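Local coordinates for glycoside hydrolase family 31 (Trueperella pyogenes, PDB 5I0F), which degrades cycloalternan, a cyclic glucose oligosaccharide, probably by the retaining mechanism of its family, which passes through a covalent glycosyl-enzyme intermediate, at residues I2-P6 with Y107-A111; S16-L20 with T32-T36; N302-T306 with H595-L601; G564-P570 with L601-T605. All coordinates share one frame; numbering follows the deposited sequence.

Contact 1: residues I2-P6 with Y107-A111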
loop_
_atom_site.group_PDB
_atom_site.type_symbol
_atom_site.label_atom_id
_atom_site.label_comp_id
_atom_site.label_asym_id
_atom_site.label_seq_id
_atom_site.Cartn_x
_atom_site.Cartn_y
_atom_site.Cartn_z
ATOM N N ILE A 2 -34.026 9.839 -6.354
ATOM C CA ILE A 2 -32.975 10.798 -6.003
ATOM C C ILE A 2 -32.024 10.125 -5.022
ATOM O O ILE A 2 -32.467 9.494 -4.056
ATOM C CB ILE A 2 -33.566 12.068 -5.349
ATOM C CG1 ILE A 2 -34.553 12.756 -6.309
ATOM C CG2 ILE A 2 -32.449 13.018 -4.928
ATOM C CD1 ILE A 2 -35.326 13.920 -5.686
ATOM N N THR A 3 -30.722 10.238 -5.286
ATOM C CA THR A 3 -29.702 9.739 -4.379
ATOM C C THR A 3 -28.896 10.897 -3.796
ATOM O O THR A 3 -28.350 11.732 -4.522
ATOM C CB THR A 3 -28.757 8.753 -5.104
ATOM O OG1 THR A 3 -29.526 7.664 -5.607
ATOM C CG2 THR A 3 -27.681 8.194 -4.168
ATOM N N HIS A 4 -28.841 10.934 -2.476
ATOM C CA HIS A 4 -27.943 11.817 -1.762
ATOM C C HIS A 4 -27.336 11.031 -0.617
ATOM O O HIS A 4 -28.051 10.437 0.166
ATOM C CB HIS A 4 -28.674 13.036 -1.226
ATOM C CG HIS A 4 -27.817 13.920 -0.377
ATOM N ND1 HIS A 4 -26.898 14.793 -0.910
ATOM C CD2 HIS A 4 -27.725 14.048 0.966
ATOM C CE1 HIS A 4 -26.299 15.448 0.067
ATOM N NE2 HIS A 4 -26.783 15.013 1.215
ATOM N N ARG A 5 -26.007 11.000 -0.573
ATOM C CA ARG A 5 -25.257 10.404 0.535
ATOM C C ARG A 5 -24.326 11.497 1.028
ATOM O O ARG A 5 -23.425 11.888 0.300
ATOM C CB ARG A 5 -24.402 9.237 0.043
ATOM C CG ARG A 5 -25.170 8.005 -0.421
ATOM C CD ARG A 5 -24.202 6.923 -0.901
ATOM N NE ARG A 5 -23.505 7.316 -2.128
ATOM C CZ ARG A 5 -22.641 6.554 -2.803
ATOM N NH1 ARG A 5 -22.334 5.328 -2.387
ATOM N NH2 ARG A 5 -22.082 7.023 -3.918
ATOM N N PRO A 6 -24.535 12.011 2.247
ATOM C CA PRO A 6 -23.746 13.148 2.730
ATOM C C PRO A 6 -22.222 12.996 2.572
ATOM O O PRO A 6 -21.538 13.963 2.288
ATOM C CB PRO A 6 -24.110 13.199 4.216
ATOM C CG PRO A 6 -25.482 12.657 4.283
ATOM C CD PRO A 6 -25.516 11.563 3.264
ATOM N N TYR A 107 -32.613 19.234 5.477
ATOM C CA TYR A 107 -32.799 19.506 4.046
ATOM C C TYR A 107 -33.322 18.293 3.308
ATOM O O TYR A 107 -33.184 17.163 3.767
ATOM C CB TYR A 107 -31.511 20.057 3.374
ATOM C CG TYR A 107 -30.327 19.113 3.414
ATOM C CD1 TYR A 107 -29.490 19.059 4.521
ATOM C CD2 TYR A 107 -30.052 18.258 2.345
ATOM C CE1 TYR A 107 -28.419 18.168 4.571
ATOM C CE2 TYR A 107 -28.982 17.368 2.383
ATOM C CZ TYR A 107 -28.159 17.329 3.494
ATOM O OH TYR A 107 -27.106 16.431 3.545
ATOM N N TYR A 108 -33.967 18.558 2.174
ATOM C CA TYR A 108 -34.439 17.513 1.286
ATOM C C TYR A 108 -34.440 18.015 -0.146
ATOM O O TYR A 108 -34.313 19.219 -0.392
ATOM C CB TYR A 108 -35.815 17.007 1.722
ATOM C CG TYR A 108 -36.982 17.971 1.516
ATOM C CD1 TYR A 108 -37.693 17.984 0.324
ATOM C CD2 TYR A 108 -37.384 18.847 2.535
ATOM C CE1 TYR A 108 -38.762 18.856 0.134
ATOM C CE2 TYR A 108 -38.450 19.721 2.353
ATOM C CZ TYR A 108 -39.130 19.710 1.151
ATOM O OH TYR A 108 -40.168 20.562 0.946
ATOM N N PHE A 109 -34.577 17.088 -1.079
ATOM C CA PHE A 109 -34.535 17.393 -2.502
ATOM C C PHE A 109 -35.862 17.070 -3.159
ATOM O O PHE A 109 -36.542 16.143 -2.741
ATOM C CB PHE A 109 -33.434 16.594 -3.173
ATOM C CG PHE A 109 -32.079 16.840 -2.581
ATOM C CD1 PHE A 109 -31.305 17.920 -3.010
ATOM C CD2 PHE A 109 -31.584 16.018 -1.586
ATOM C CE1 PHE A 109 -30.049 18.145 -2.463
ATOM C CE2 PHE A 109 -30.349 16.251 -1.020
ATOM C CZ PHE A 109 -29.577 17.313 -1.461
ATOM N N GLU A 110 -36.186 17.825 -4.198
ATOM C CA GLU A 110 -37.368 17.604 -4.988
ATOM C C GLU A 110 -37.013 17.732 -6.466
ATOM O O GLU A 110 -36.470 18.757 -6.892
ATOM C CB GLU A 110 -38.420 18.623 -4.583
ATOM C CG GLU A 110 -39.831 18.258 -4.952
ATOM C CD GLU A 110 -40.779 19.402 -4.681
ATOM O OE1 GLU A 110 -41.394 19.416 -3.601
ATOM O OE2 GLU A 110 -40.867 20.310 -5.532
ATOM N N ALA A 111 -37.323 16.697 -7.251
ATOM C CA ALA A 111 -37.031 16.684 -8.685
ATOM C C ALA A 111 -38.310 16.594 -9.495
ATOM O O ALA A 111 -39.291 16.015 -9.034
ATOM C CB ALA A 111 -36.138 15.497 -9.022
#
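His4 reaches from the first residues of the chain to two aromatic rings of strand 105-113, Tyr107 and Phe109. With chi1 at 175°, CG stands opposite the backbone N and the imidazole extends toward that strand. Starting at the root, His4 CB lies 3.6 Å from Phe109 CE2. The same Phe109 CE2 then sits over one face of the imidazole, displaced toward its rim, 3.5 Å from His4 CG. Next along the ring, His4 ND1 passes Phe109 CZ at 3.7 Å and makes its own hydrogen bond to Gly34 O. Strands 2-3 and 105-113 belong to the same curled antiparallel sheet of the N-terminal domain without pairing directly; their nearest CA atoms, Ile2 CA and Phe109 CA, are 7.6 Å apart, so side chains make the contact. Toward the outer end of the ring, His4 CD2 approaches Tyr107 CE2 at 3.8 Å. The tip, His4 NE2, hydrogen-bonds Tyr107 OH at 2.7 Å with an angle of 141°, and the two rings form an offset edge-to-face pair, their planes 85° apart. At the other end of the contact, Ile2 CD1 lies 3.8 Å from Ala111 CB, while Ile2 CG2 faces Phe109 CB.

Contact 2: residues S16-L20 with T32-T36; sequences SLDQL and TIGAT
Gly34 N donates to Gln19 O at 2.8 Å, the one hydrogen bond between segment 16-20, a loop running into strand 20-21, and residues 32-36 of strand 31-37; its N-H...O angle of 143° shows that it is bent. One residue on, Leu20 and Ile33 form an antiparallel non-hydrogen-bonded pair, and their side chains lie alongside each other, Leu20 CD2 3.8 Å from Ile33 CG1. The pair adds short strand 20-21 to strand 31-37 in the antiparallel sheet of the N-terminal domain. Backbone CH groups add to the join: Leu20 CA makes a CA-H...O contact of 3.4 Å with Thr32 O, and Gly34 CA makes another with Leu17 O. The methyl Thr36 CG2 fits against Leu17 CB at 3.8 Å and also faces Asp18 CB.

The second shell fixes the loop's shape. The Gln19 amide spans it: OE1 accepts from Ser16 N at 3.0 Å, and NE2 donates to Leu20 O along a nearly straight line (173°), with that oxygen in the amide plane. Ser16 OG donates to Asp18 OD1 at 2.7 Å and also bonds Ile9 N, while Asp18 OD2 forms a salt bridge with Arg5. Beyond the strand, Ile33 and Ala35 bond through their backbones to Thr95 and Trp93. The loop's polar side chains are thus largely engaged within the segment and with Arg5 and Ile9, and its attachment to the strand rests on backbone and apolar contacts.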
loop_
_atom_site.group_PDB
_atom_site.type_symbol
_atom_site.label_atom_id
_atom_site.label_comp_id
_atom_site.label_asym_id
_atom_site.label_seq_id
_atom_site.Cartn_x
_atom_site.Cartn_y
_atom_site.Cartn_z
ATOM N N SER A 16 -17.854 12.322 -4.942
ATOM C CA SER A 16 -18.905 11.904 -5.876
ATOM C C SER A 16 -19.917 13.041 -6.081
ATOM O O SER A 16 -19.884 14.061 -5.384
ATOM C CB SER A 16 -19.590 10.613 -5.387
ATOM O OG SER A 16 -19.902 10.650 -4.014
ATOM N N LEU A 17 -20.825 12.857 -7.034
ATOM C CA LEU A 17 -21.799 13.895 -7.381
ATOM C C LEU A 17 -23.002 13.998 -6.432
ATOM O O LEU A 17 -23.844 14.887 -6.600
ATOM C CB LEU A 17 -22.304 13.658 -8.813
ATOM C CG LEU A 17 -21.253 13.821 -9.903
ATOM C CD1 LEU A 17 -21.801 13.369 -11.249
ATOM C CD2 LEU A 17 -20.769 15.261 -9.983
ATOM N N ASP A 18 -23.088 13.107 -5.453
ATOM C CA ASP A 18 -24.275 12.961 -4.601
ATOM C C ASP A 18 -24.023 13.327 -3.119
ATOM O O ASP A 18 -24.755 12.868 -2.243
ATOM C CB ASP A 18 -24.780 11.504 -4.704
ATOM C CG ASP A 18 -23.752 10.486 -4.216
ATOM O OD1 ASP A 18 -22.586 10.875 -3.936
ATOM O OD2 ASP A 18 -24.113 9.296 -4.110
ATOM N N GLN A 19 -23.005 14.152 -2.843
ATOM C CA GLN A 19 -22.557 14.401 -1.469
ATOM C C GLN A 19 -22.533 15.869 -1.070
ATOM O O GLN A 19 -22.743 16.750 -1.896
ATOM C CB GLN A 19 -21.189 13.772 -1.215
ATOM C CG GLN A 19 -20.017 14.397 -1.951
ATOM C CD GLN A 19 -18.708 13.787 -1.482
ATOM O OE1 GLN A 19 -18.231 12.777 -2.027
ATOM N NE2 GLN A 19 -18.169 14.343 -0.411
ATOM N N LEU A 20 -22.301 16.093 0.224
ATOM C CA LEU A 20 -21.893 17.390 0.730
ATOM C C LEU A 20 -20.374 17.580 0.605
ATOM O O LEU A 20 -19.619 16.627 0.802
ATOM C CB LEU A 20 -22.264 17.520 2.196
ATOM C CG LEU A 20 -23.742 17.456 2.552
ATOM C CD1 LEU A 20 -23.903 17.602 4.060
ATOM C CD2 LEU A 20 -24.500 18.537 1.814
ATOM N N THR A 32 -21.047 22.969 -0.558
ATOM C CA THR A 32 -21.562 22.503 -1.846
ATOM C C THR A 32 -22.447 21.291 -1.595
ATOM O O THR A 32 -22.049 20.374 -0.877
ATOM C CB THR A 32 -20.412 22.112 -2.794
ATOM O OG1 THR A 32 -19.577 23.250 -2.980
ATOM C CG2 THR A 32 -20.915 21.662 -4.145
ATOM N N ILE A 33 -23.636 21.294 -2.200
ATOM C CA ILE A 33 -24.628 20.243 -1.997
ATOM C C ILE A 33 -24.900 19.555 -3.329
ATOM O O ILE A 33 -25.373 20.200 -4.265
ATOM C CB ILE A 33 -25.944 20.833 -1.458
ATOM C CG1 ILE A 33 -25.689 21.557 -0.133
ATOM C CG2 ILE A 33 -26.979 19.734 -1.253
ATOM C CD1 ILE A 33 -26.839 22.397 0.341
ATOM N N GLY A 34 -24.631 18.250 -3.380
ATOM C CA GLY A 34 -24.847 17.415 -4.561
ATOM C C GLY A 34 -25.909 16.334 -4.380
ATOM O O GLY A 34 -26.081 15.793 -3.291
ATOM N N ALA A 35 -26.626 16.039 -5.459
ATOM C CA ALA A 35 -27.566 14.910 -5.517
ATOM C C ALA A 35 -27.605 14.400 -6.941
ATOM O O ALA A 35 -27.306 15.147 -7.869
ATOM C CB ALA A 35 -28.958 15.338 -5.058
ATOM N N THR A 36 -27.940 13.124 -7.111
ATOM C CA THR A 36 -28.136 12.556 -8.425
ATOM C C THR A 36 -29.569 12.011 -8.563
ATOM O O THR A 36 -30.236 11.691 -7.569
ATOM C CB THR A 36 -27.142 11.421 -8.735
ATOM O OG1 THR A 36 -27.361 10.337 -7.832
ATOM C CG2 THR A 36 -25.697 11.906 -8.604
#

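Contact 3: residues N302-T306 with H595-L601. With GLC (alpha-D-glucopyranose), chain C.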
loop_
_atom_site.group_PDB
_atom_site.type_symbol
_atom_site.label_atom_id
_atom_site.label_comp_id
_atom_site.label_asym_id
_atom_site.label_seq_id
_atom_site.Cartn_x
_atom_site.Cartn_y
_atom_site.Cartn_z
ATOM N N ASN A 302 2.778 -12.321 -14.442
ATOM C CA ASN A 302 1.346 -12.612 -14.425
ATOM C C ASN A 302 0.888 -13.548 -15.569
ATOM O O ASN A 302 -0.091 -14.278 -15.403
ATOM C CB ASN A 302 0.506 -11.332 -14.408
ATOM C CG ASN A 302 -0.978 -11.631 -14.236
ATOM O OD1 ASN A 302 -1.729 -11.753 -15.230
ATOM N ND2 ASN A 302 -1.401 -11.812 -13.003
ATOM N N GLU A 303 1.612 -13.549 -16.705
ATOM C CA GLU A 303 1.223 -14.371 -17.854
ATOM C C GLU A 303 1.774 -15.788 -17.818
ATOM O O GLU A 303 1.645 -16.508 -18.796
ATOM C CB GLU A 303 1.552 -13.643 -19.177
ATOM C CG GLU A 303 0.722 -12.374 -19.260
ATOM C CD GLU A 303 0.736 -11.680 -20.599
ATOM O OE1 GLU A 303 -0.189 -10.874 -20.801
ATOM O OE2 GLU A 303 1.655 -11.876 -21.417
ATOM N N TRP A 304 2.376 -16.195 -16.698
ATOM C CA TRP A 304 2.724 -17.606 -16.507
ATOM C C TRP A 304 1.489 -18.276 -15.913
ATOM O O TRP A 304 1.378 -18.413 -14.694
ATOM C CB TRP A 304 3.903 -17.758 -15.573
ATOM C CG TRP A 304 5.126 -17.045 -16.036
ATOM C CD1 TRP A 304 5.411 -16.602 -17.302
ATOM C CD2 TRP A 304 6.256 -16.751 -15.245
ATOM N NE1 TRP A 304 6.640 -16.004 -17.327
ATOM C CE2 TRP A 304 7.181 -16.068 -16.070
ATOM C CE3 TRP A 304 6.582 -16.977 -13.904
ATOM C CZ2 TRP A 304 8.419 -15.638 -15.606
ATOM C CZ3 TRP A 304 7.836 -16.531 -13.441
ATOM C CH2 TRP A 304 8.719 -15.869 -14.291
ATOM N N ASN A 305 0.563 -18.659 -16.785
ATOM C CA ASN A 305 -0.760 -19.107 -16.351
ATOM C C ASN A 305 -1.047 -20.580 -16.644
ATOM O O ASN A 305 -2.204 -21.002 -16.652
ATOM C CB ASN A 305 -1.859 -18.193 -16.870
ATOM C CG ASN A 305 -2.137 -18.360 -18.352
ATOM O OD1 ASN A 305 -1.259 -18.731 -19.139
ATOM N ND2 ASN A 305 -3.370 -18.072 -18.742
ATOM N N THR A 306 0.012 -21.346 -16.869
ATOM C CA THR A 306 -0.087 -22.786 -17.044
ATOM C C THR A 306 1.134 -23.384 -16.409
ATOM O O THR A 306 2.167 -22.703 -16.240
ATOM C CB THR A 306 -0.135 -23.254 -18.536
ATOM O OG1 THR A 306 1.113 -22.993 -19.183
ATOM C CG2 THR A 306 -1.237 -22.587 -19.305
ATOM N N HIS A 595 -1.128 -8.562 -19.635
ATOM C CA HIS A 595 -1.159 -7.888 -20.951
ATOM C C HIS A 595 -2.041 -8.685 -21.960
ATOM O O HIS A 595 -1.832 -8.619 -23.185
ATOM C CB HIS A 595 0.301 -7.761 -21.395
ATOM C CG HIS A 595 0.509 -7.066 -22.701
ATOM N ND1 HIS A 595 1.328 -7.586 -23.684
ATOM C CD2 HIS A 595 0.039 -5.889 -23.178
ATOM C CE1 HIS A 595 1.347 -6.757 -24.709
ATOM N NE2 HIS A 595 0.564 -5.729 -24.434
ATOM N N HIS A 596 -3.036 -9.427 -21.440
ATOM C CA HIS A 596 -3.972 -10.228 -22.250
ATOM C C HIS A 596 -3.282 -11.215 -23.194
ATOM O O HIS A 596 -3.814 -11.545 -24.250
ATOM C CB HIS A 596 -4.935 -9.294 -23.035
ATOM C CG HIS A 596 -5.815 -8.461 -22.161
ATOM N ND1 HIS A 596 -7.060 -8.887 -21.739
ATOM C CD2 HIS A 596 -5.638 -7.231 -21.624
ATOM C CE1 HIS A 596 -7.605 -7.962 -20.971
ATOM N NE2 HIS A 596 -6.761 -6.949 -20.882
ATOM N N HIS A 597 -2.096 -11.691 -22.802
ATOM C CA HIS A 597 -1.252 -12.536 -23.639
ATOM C C HIS A 597 -1.076 -11.997 -25.073
ATOM O O HIS A 597 -0.988 -12.765 -26.024
ATOM C CB HIS A 597 -1.784 -13.978 -23.623
ATOM C CG HIS A 597 -1.700 -14.606 -22.270
ATOM N ND1 HIS A 597 -0.867 -15.668 -21.989
ATOM C CD2 HIS A 597 -2.303 -14.276 -21.102
ATOM C CE1 HIS A 597 -0.975 -15.976 -20.709
ATOM N NE2 HIS A 597 -1.832 -15.141 -20.148
ATOM N N GLU A 598 -1.006 -10.673 -25.192
ATOM C CA GLU A 598 -0.763 -10.007 -26.468
ATOM C C GLU A 598 0.707 -10.062 -26.817
ATOM O O GLU A 598 1.551 -10.462 -26.007
ATOM C CB GLU A 598 -1.250 -8.546 -26.418
ATOM C CG GLU A 598 -2.763 -8.450 -26.439
ATOM C CD GLU A 598 -3.324 -7.125 -25.983
ATOM O OE1 GLU A 598 -2.571 -6.127 -25.878
ATOM O OE2 GLU A 598 -4.561 -7.085 -25.758
ATOM N N LEU A 599 1.015 -9.680 -28.046
ATOM C CA LEU A 599 2.392 -9.618 -28.498
ATOM C C LEU A 599 2.901 -8.183 -28.364
ATOM O O LEU A 599 2.095 -7.252 -28.500
ATOM C CB LEU A 599 2.470 -10.060 -29.956
ATOM C CG LEU A 599 1.968 -11.478 -30.233
ATOM C CD1 LEU A 599 2.041 -11.751 -31.733
ATOM C CD2 LEU A 599 2.783 -12.503 -29.450
ATOM N N PRO A 600 4.193 -7.958 -28.107
ATOM C CA PRO A 600 5.198 -8.968 -27.782
ATOM C C PRO A 600 5.121 -9.352 -26.306
ATOM O O PRO A 600 4.405 -8.706 -25.533
ATOM C CB PRO A 600 6.503 -8.224 -28.042
ATOM C CG PRO A 600 6.188 -6.803 -27.632
ATOM C CD PRO A 600 4.758 -6.592 -28.055
ATOM N N LEU A 601 5.845 -10.397 -25.931
ATOM C CA LEU A 601 5.912 -10.865 -24.542
ATOM C C LEU A 601 6.434 -9.759 -23.643
ATOM O O LEU A 601 7.395 -9.072 -23.992
ATOM C CB LEU A 601 6.832 -12.097 -24.430
ATOM C CG LEU A 601 6.846 -12.931 -23.140
ATOM C CD1 LEU A 601 5.438 -13.426 -22.817
ATOM C CD2 LEU A 601 7.815 -14.105 -23.296
HETATM C C1 GLC C . -4.106 -9.597 -12.149
HETATM C C2 GLC C . -5.470 -9.141 -12.694
HETATM C C3 GLC C . -6.620 -9.809 -11.950
HETATM C C4 GLC C . -6.410 -11.319 -11.900
HETATM C C5 GLC C . -5.055 -11.632 -11.271
HETATM C C6 GLC C . -4.773 -13.129 -11.182
HETATM O O2 GLC C . -5.606 -7.719 -12.584
HETATM O O3 GLC C . -7.866 -9.490 -12.587
HETATM O O4 GLC C . -7.465 -11.922 -11.135
HETATM O O5 GLC C . -4.031 -11.023 -12.063
HETATM O O6 GLC C . -4.685 -13.691 -12.486
HETATM O O HOH W 1 -2.197 -14.808 -17.298
HETATM O O HOH W 2 2.625 -10.099 -23.277
#
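Glu303 and His597 run past each other in opposite directions, the carboxylate stacked on the imidazole with their planes only 18° apart. They join two loops of the family 31 TIM barrel, those following strands 297-300 and 587-590, the first and last strands of the barrel and neighbours where it closes. Glu303 CB comes over the His597 ring face in a CH-pi contact, displaced toward the rim and 3.8 Å from His597 CE1. Beyond CG the glutamate is extended (chi2 -169°), which carries its carboxylate along the ring to the turn of the second loop. There OE1 accepts two backbone N-H groups, His595 N at 2.8 Å and His597 N at 2.9 Å, arriving from opposite faces of the carboxylate plane. This double grip ties the carboxylate to the 595-597 turn and probably favours its charged form. The other oxygen, Glu303 OE2, is 2.7 Å from a water that also bonds His595 ND1 at the edge of its ring.

Asn305 and His597 point at each other from opposite directions, the amide inclined 40° to the imidazole and Asn305 OD1 3.2 Å from His597 CE1. A second water, in the imidazole plane, links His597 NE2 to Asn302 O, 2.9 Å from that carbonyl. The side chain of Asn302 turns to the glycan pocket: ND2 bonds Glu330 and donates to the ring oxygen O5 of an alpha-glucose at 2.9 Å.

Contact 4: residues G564-P570 with L601-T605; sequences GFSGPVP and LRDRT. With BGC (beta-D-glucopyranose), chain B.
Two loops of the TIM barrel, following its neighbouring strands 558-561 and 587-590, are clasped together by Arg604, beside the glycan pocket that Phe565 helps to line. A bend about the CB-CG bond (chi2 65°) lays its guanidinium inside the curve of residues 564-570. NE donates to Gly564 O at 2.9 Å. The two terminal nitrogens grip a single atom end-on: Gly567 O accepts from NH1 at 3.0 Å and from NH2 at 3.1 Å, and lies in the guanidinium plane. Toward that oxygen NH1 comes nearly head-on (C=O...N 163°), whereas NH2 stands well above the carbonyl plane. NH1 also donates to Arg602 O of its own segment at 2.8 Å, and NH2 to Ser535 OG. With Pro570 CD and Val569 CA over one face and Phe565 O over the other, the group is held flat within the loop, and the carbonyl oxygens around it probably stabilise its positive charge.

Arg602 is extended and lays one guanidinium face on the Gly567-Pro568 peptide, Pro568 CD being 3.5 Å from its NH2. A water accepts from both Arg602 NH1 and Gly567 N. Val569 CG1 rests on the backbone of residues 602-603, 3.6 Å from Asp603 O. On the sugar side, the Phe565 ring has the beta-glucose O4 at its edge, in its plane, and its CE2 lies 3.7 Å from the beta-glucose C3.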
loop_
_atom_site.group_PDB
_atom_site.type_symbol
_atom_site.label_atom_id
_atom_site.label_comp_id
_atom_site.label_asym_id
_atom_site.label_seq_id
_atom_site.Cartn_x
_atom_site.Cartn_y
_atom_site.Cartn_z
ATOM N N GLY A 564 10.311 -1.906 -12.937
ATOM C CA GLY A 564 8.903 -1.718 -13.248
ATOM C C GLY A 564 8.224 -2.930 -13.903
ATOM O O GLY A 564 8.842 -3.695 -14.672
ATOM N N PHE A 565 6.940 -3.094 -13.608
ATOM C CA PHE A 565 6.182 -4.235 -14.126
ATOM C C PHE A 565 5.225 -3.918 -15.274
ATOM O O PHE A 565 4.764 -4.856 -15.934
ATOM C CB PHE A 565 5.487 -4.996 -12.983
ATOM C CG PHE A 565 4.036 -4.651 -12.747
ATOM C CD1 PHE A 565 3.576 -3.350 -12.679
ATOM C CD2 PHE A 565 3.147 -5.665 -12.457
ATOM C CE1 PHE A 565 2.227 -3.077 -12.424
ATOM C CE2 PHE A 565 1.817 -5.404 -12.183
ATOM C CZ PHE A 565 1.349 -4.108 -12.165
ATOM N N SER A 566 4.935 -2.630 -15.497
ATOM C CA SER A 566 3.856 -2.204 -16.407
ATOM C C SER A 566 4.415 -1.608 -17.694
ATOM O O SER A 566 5.413 -0.892 -17.674
ATOM C CB SER A 566 2.958 -1.189 -15.717
ATOM O OG SER A 566 1.914 -0.725 -16.560
ATOM N N GLY A 567 3.744 -1.887 -18.803
ATOM C CA GLY A 567 4.117 -1.354 -20.117
ATOM C C GLY A 567 5.147 -2.201 -20.830
ATOM O O GLY A 567 5.524 -3.287 -20.351
ATOM N N PRO A 568 5.607 -1.727 -21.996
ATOM C CA PRO A 568 6.706 -2.394 -22.689
ATOM C C PRO A 568 7.871 -2.689 -21.733
ATOM O O PRO A 568 8.025 -2.003 -20.729
ATOM C CB PRO A 568 7.111 -1.363 -23.751
ATOM C CG PRO A 568 5.828 -0.675 -24.071
ATOM C CD PRO A 568 5.101 -0.573 -22.760
ATOM N N VAL A 569 8.660 -3.714 -22.027
ATOM C CA VAL A 569 9.824 -4.005 -21.166
ATOM C C VAL A 569 10.710 -2.740 -20.970
ATOM O O VAL A 569 10.799 -1.898 -21.864
ATOM C CB VAL A 569 10.674 -5.184 -21.674
ATOM C CG1 VAL A 569 9.828 -6.457 -21.778
ATOM C CG2 VAL A 569 11.332 -4.884 -23.004
ATOM N N PRO A 570 11.367 -2.617 -19.802
ATOM C CA PRO A 570 12.270 -1.508 -19.591
ATOM C C PRO A 570 13.392 -1.517 -20.620
ATOM O O PRO A 570 13.796 -2.588 -21.073
ATOM C CB PRO A 570 12.830 -1.777 -18.185
ATOM C CG PRO A 570 12.649 -3.222 -17.978
ATOM C CD PRO A 570 11.349 -3.516 -18.638
ATOM N N LEU A 601 5.845 -10.397 -25.931
ATOM C CA LEU A 601 5.912 -10.865 -24.542
ATOM C C LEU A 601 6.434 -9.759 -23.643
ATOM O O LEU A 601 7.395 -9.072 -23.992
ATOM C CB LEU A 601 6.832 -12.097 -24.430
ATOM C CG LEU A 601 6.846 -12.931 -23.140
ATOM C CD1 LEU A 601 5.438 -13.426 -22.817
ATOM C CD2 LEU A 601 7.815 -14.105 -23.296
ATOM N N ARG A 602 5.809 -9.592 -22.477
ATOM C CA ARG A 602 6.197 -8.521 -21.571
ATOM C C ARG A 602 6.897 -8.986 -20.285
ATOM O O ARG A 602 7.119 -8.187 -19.401
ATOM C CB ARG A 602 4.995 -7.631 -21.302
ATOM C CG ARG A 602 4.777 -6.660 -22.450
ATOM C CD ARG A 602 3.789 -5.604 -22.096
ATOM N NE ARG A 602 3.627 -4.610 -23.149
ATOM C CZ ARG A 602 2.757 -3.611 -23.066
ATOM N NH1 ARG A 602 1.976 -3.501 -22.012
ATOM N NH2 ARG A 602 2.645 -2.738 -24.052
ATOM N N ASP A 603 7.290 -10.259 -20.216
ATOM C CA ASP A 603 8.035 -10.769 -19.069
ATOM C C ASP A 603 9.269 -9.889 -18.803
ATOM O O ASP A 603 9.917 -9.434 -19.759
ATOM C CB ASP A 603 8.516 -12.221 -19.293
ATOM C CG ASP A 603 7.368 -13.237 -19.487
ATOM O OD1 ASP A 603 6.159 -12.851 -19.417
ATOM O OD2 ASP A 603 7.687 -14.448 -19.676
ATOM N N ARG A 604 9.597 -9.711 -17.515
ATOM C CA ARG A 604 10.808 -9.032 -17.068
ATOM C C ARG A 604 11.941 -10.016 -16.765
ATOM O O ARG A 604 12.854 -9.733 -15.962
ATOM C CB ARG A 604 10.524 -8.140 -15.859
ATOM C CG ARG A 604 10.210 -6.695 -16.231
ATOM C CD ARG A 604 8.925 -6.577 -17.028
ATOM N NE ARG A 604 8.503 -5.185 -17.093
ATOM C CZ ARG A 604 7.659 -4.651 -17.980
ATOM N NH1 ARG A 604 7.111 -5.375 -18.966
ATOM N NH2 ARG A 604 7.376 -3.366 -17.890
ATOM N N THR A 605 11.890 -11.166 -17.424
ATOM C CA THR A 605 13.002 -12.107 -17.372
ATOM C C THR A 605 14.218 -11.514 -18.088
ATOM O O THR A 605 14.063 -10.736 -19.010
ATOM C CB THR A 605 12.654 -13.419 -18.066
ATOM O OG1 THR A 605 12.251 -13.143 -19.424
ATOM C CG2 THR A 605 11.533 -14.151 -17.313
HETATM C C2 BGC B . -0.487 -6.398 -7.947
HETATM C C3 BGC B . 0.284 -6.855 -9.199
HETATM C C4 BGC B . -0.375 -8.110 -9.763
HETATM C C5 BGC B . -1.869 -7.876 -10.032
HETATM C C6 BGC B . -2.525 -9.201 -10.397
HETATM C C1 BGC B . -1.901 -6.979 -7.690
HETATM O O2 BGC B . -0.164 -5.118 -7.368
HETATM O O3 BGC B . 1.658 -7.087 -8.878
HETATM O O4 BGC B . 0.284 -8.519 -10.977
HETATM O O5 BGC B . -2.585 -7.281 -8.919
HETATM O O6 BGC B . -3.859 -8.993 -10.871
HETATM O O HOH W 3 1.854 -3.978 -19.099
#

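Overall arrangement
The four contacts form two groups in different parts of the chain. Contacts 1 and 2, centres 8 Å apart, share the curled sheet of the N-terminal domain; contact 2 is nested in the loop that contact 1 closes, and Thr3 N meets Thr36 O at 2.7 Å. Contacts 3 and 4, centres 10 Å apart, share Leu601 in the TIM barrel, and their segments alternate along the chain. Trp304 NE1 hydrogen-bonds Asp603 OD2 at 3.0 Å between them. Both border the glycan, through Asn302 in contact 3 and Phe565 in contact 4. The groups do not touch: their centres lie 41 to 48 Å apart and their nearest atoms about 26 or 27 Å.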